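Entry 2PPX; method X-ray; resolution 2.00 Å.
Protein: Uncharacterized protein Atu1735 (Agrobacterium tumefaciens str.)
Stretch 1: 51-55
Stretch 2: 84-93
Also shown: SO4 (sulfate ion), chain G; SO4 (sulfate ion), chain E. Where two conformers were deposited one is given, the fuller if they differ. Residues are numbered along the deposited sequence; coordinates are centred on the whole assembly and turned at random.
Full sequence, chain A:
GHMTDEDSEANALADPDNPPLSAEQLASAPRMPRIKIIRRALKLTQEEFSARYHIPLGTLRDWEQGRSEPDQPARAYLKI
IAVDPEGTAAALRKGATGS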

# COMPACT_ATOMS: atom_id res chain seq x y z
N ALA A 51 8.79 0.69 15.91
CA ALA A 51 8.12 -0.15 16.91
C ALA A 51 7.01 0.63 17.64
O ALA A 51 5.93 0.09 17.88
CB ALA A 51 9.13 -0.73 17.93
N ARG A 52 7.26 1.88 17.99
CA ARG A 52 6.28 2.67 18.73
C ARG A 52 4.99 2.94 17.92
O ARG A 52 3.87 2.89 18.45
CB ARG A 52 6.89 3.97 19.21
CG ARG A 52 6.02 4.76 20.15
CD ARG A 52 6.81 5.91 20.76
NE ARG A 52 7.84 5.40 21.66
CZ ARG A 52 8.63 6.17 22.42
NH1 ARG A 52 8.50 7.49 22.41
NH2 ARG A 52 9.54 5.61 23.19
N TYR A 53 5.17 3.19 16.62
CA TYR A 53 4.05 3.61 15.76
C TYR A 53 3.59 2.59 14.72
O TYR A 53 2.73 2.90 13.90
CB TYR A 53 4.35 4.98 15.12
CG TYR A 53 4.48 6.04 16.19
CD1 TYR A 53 3.38 6.41 16.97
CD2 TYR A 53 5.72 6.63 16.46
CE1 TYR A 53 3.50 7.37 17.98
CE2 TYR A 53 5.85 7.62 17.47
CZ TYR A 53 4.73 7.95 18.23
OH TYR A 53 4.80 8.88 19.23
N HIS A 54 4.13 1.36 14.80
CA HIS A 54 3.73 0.24 13.95
C HIS A 54 3.87 0.53 12.46
O HIS A 54 2.97 0.25 11.66
CB HIS A 54 2.31 -0.24 14.30
CG HIS A 54 2.15 -0.64 15.74
ND1 HIS A 54 1.41 -1.72 16.13
CD2 HIS A 54 2.69 -0.13 16.87
CE1 HIS A 54 1.46 -1.85 17.45
NE2 HIS A 54 2.24 -0.89 17.92
N ILE A 55 5.00 1.12 12.10
CA ILE A 55 5.34 1.34 10.68
C ILE A 55 6.54 0.44 10.37
O ILE A 55 7.58 0.58 10.99
CB ILE A 55 5.66 2.80 10.41
CG1 ILE A 55 4.43 3.69 10.72
CG2 ILE A 55 6.15 3.00 8.94
CD1 ILE A 55 4.77 5.13 10.87
N ASP A 84 -0.21 14.49 18.35
CA ASP A 84 -0.22 13.84 19.66
C ASP A 84 0.61 12.57 19.72
O ASP A 84 0.06 11.45 19.66
CB ASP A 84 -1.64 13.51 20.10
CG ASP A 84 -1.71 13.10 21.59
OD1 ASP A 84 -0.71 13.28 22.34
OD2 ASP A 84 -2.77 12.60 22.00
N PRO A 85 1.94 12.73 19.84
CA PRO A 85 2.88 11.61 19.78
C PRO A 85 2.70 10.64 20.94
O PRO A 85 2.75 9.42 20.75
CB PRO A 85 4.26 12.29 19.85
CG PRO A 85 4.01 13.73 19.66
CD PRO A 85 2.62 14.02 20.01
N GLU A 86 2.47 11.20 22.12
CA GLU A 86 2.30 10.40 23.32
C GLU A 86 0.95 9.72 23.37
O GLU A 86 0.87 8.53 23.67
CB GLU A 86 2.51 11.25 24.58
CG GLU A 86 3.89 11.91 24.65
CD GLU A 86 5.02 10.93 24.90
OE1 GLU A 86 6.19 11.29 24.62
OE2 GLU A 86 4.74 9.81 25.38
N GLY A 87 -0.12 10.46 23.08
CA GLY A 87 -1.46 9.88 23.06
C GLY A 87 -1.53 8.77 22.04
O GLY A 87 -2.09 7.70 22.31
N THR A 88 -0.92 9.00 20.87
CA THR A 88 -0.91 8.01 19.80
C THR A 88 -0.16 6.74 20.23
O THR A 88 -0.67 5.64 20.07
CB THR A 88 -0.37 8.60 18.46
OG1 THR A 88 -1.17 9.72 18.08
CG2 THR A 88 -0.43 7.56 17.34
N ALA A 89 1.03 6.93 20.79
CA ALA A 89 1.86 5.82 21.24
C ALA A 89 1.14 5.01 22.32
O ALA A 89 1.15 3.78 22.29
CB ALA A 89 3.20 6.33 21.75
N ALA A 90 0.49 5.70 23.26
CA ALA A 90 -0.24 5.06 24.37
C ALA A 90 -1.44 4.26 23.87
O ALA A 90 -1.70 3.15 24.35
CB ALA A 90 -0.67 6.10 25.40
N ALA A 91 -2.16 4.82 22.90
CA ALA A 91 -3.32 4.13 22.30
C ALA A 91 -2.94 2.81 21.64
O ALA A 91 -3.75 1.87 21.61
CB ALA A 91 -4.01 5.04 21.31
N LEU A 92 -1.73 2.72 21.11
CA LEU A 92 -1.27 1.50 20.46
C LEU A 92 -0.76 0.42 21.42
O LEU A 92 -0.59 -0.73 21.01
CB LEU A 92 -0.20 1.81 19.39
CG LEU A 92 -0.64 2.67 18.22
CD1 LEU A 92 0.56 3.03 17.33
CD2 LEU A 92 -1.73 1.97 17.41
N ARG A 93 -0.50 0.82 22.67
CA ARG A 93 -0.16 -0.10 23.78
C ARG A 93 -1.40 -0.48 24.58
O ARG A 93 -2.13 -1.41 24.21
CB ARG A 93 0.84 0.54 24.74
CG ARG A 93 2.22 0.83 24.17
CD ARG A 93 3.18 1.25 25.30
NE ARG A 93 2.95 2.62 25.79
CZ ARG A 93 3.56 3.72 25.33
NH1 ARG A 93 3.26 4.90 25.87
NH2 ARG A 93 4.47 3.65 24.35
S SO4 G . 10.72 8.47 25.16
O1 SO4 G . 11.82 7.52 24.96
O2 SO4 G . 10.41 9.16 23.90
O3 SO4 G . 9.53 7.77 25.64
O4 SO4 G . 11.09 9.47 26.16
S SO4 E . -0.01 -5.36 14.18
O1 SO4 E . -1.24 -4.66 13.80
O2 SO4 E . 0.43 -6.20 13.06
O3 SO4 E . 1.08 -4.45 14.52
O4 SO4 E . -0.31 -6.19 15.34
O HOH W 1 3.16 2.14 21.02

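The one direct hydrogen bond between the stretches runs from Tyr-53 OH to Pro-85 O, at 2.6 Å. A tyrosine suits this place because its long, rigid ring carries a donor across the gap, and the carbonyl lies at the ring edge, near its plane, where a phenolic hydrogen can reach it. Pro-85 O also accepts from Ala-89 N (3.0 Å).

Apolar packing continues from the tyrosine ring along the helix to Leu-92. Tyr-53 CE1 lies 3.9 Å from Ala-89 CB and 4.0 Å from Thr-88 CG2. The small Ala-89 permits close approach: its CB is 3.6 Å from Arg-52 CG. Branched Leu-92 carries a methyl to stretch 1, its CD1 lying 4.4 Å from Tyr-53 CD1 and 3.8 Å from His-54 CD2; CD1 also touches Arg-52 O (3.5 Å).

One water bridges the backbones, donating to Arg-52 O (2.8 Å) and Ala-89 O (2.9 Å).

At the start of the helix in stretch 2, the short carboxylate of Asp-84 caps a first-turn amide, OD1 accepting from Gly-87 N (3.0 Å). Gly-87 leaves room: an ideal CB would lie 1.8 Å from Asp-84 OD2. Thr-88 OG1 donates to Asp-84 O (2.6 Å).

Two sulfates, probably from the crystallisation liquor, accept hydrogen bonds from stretch 1: positively charged Arg-52 donates from NH1 to chain G O2 (2.9 Å), His-54 from ND1 to chain E O3 (3.2 Å).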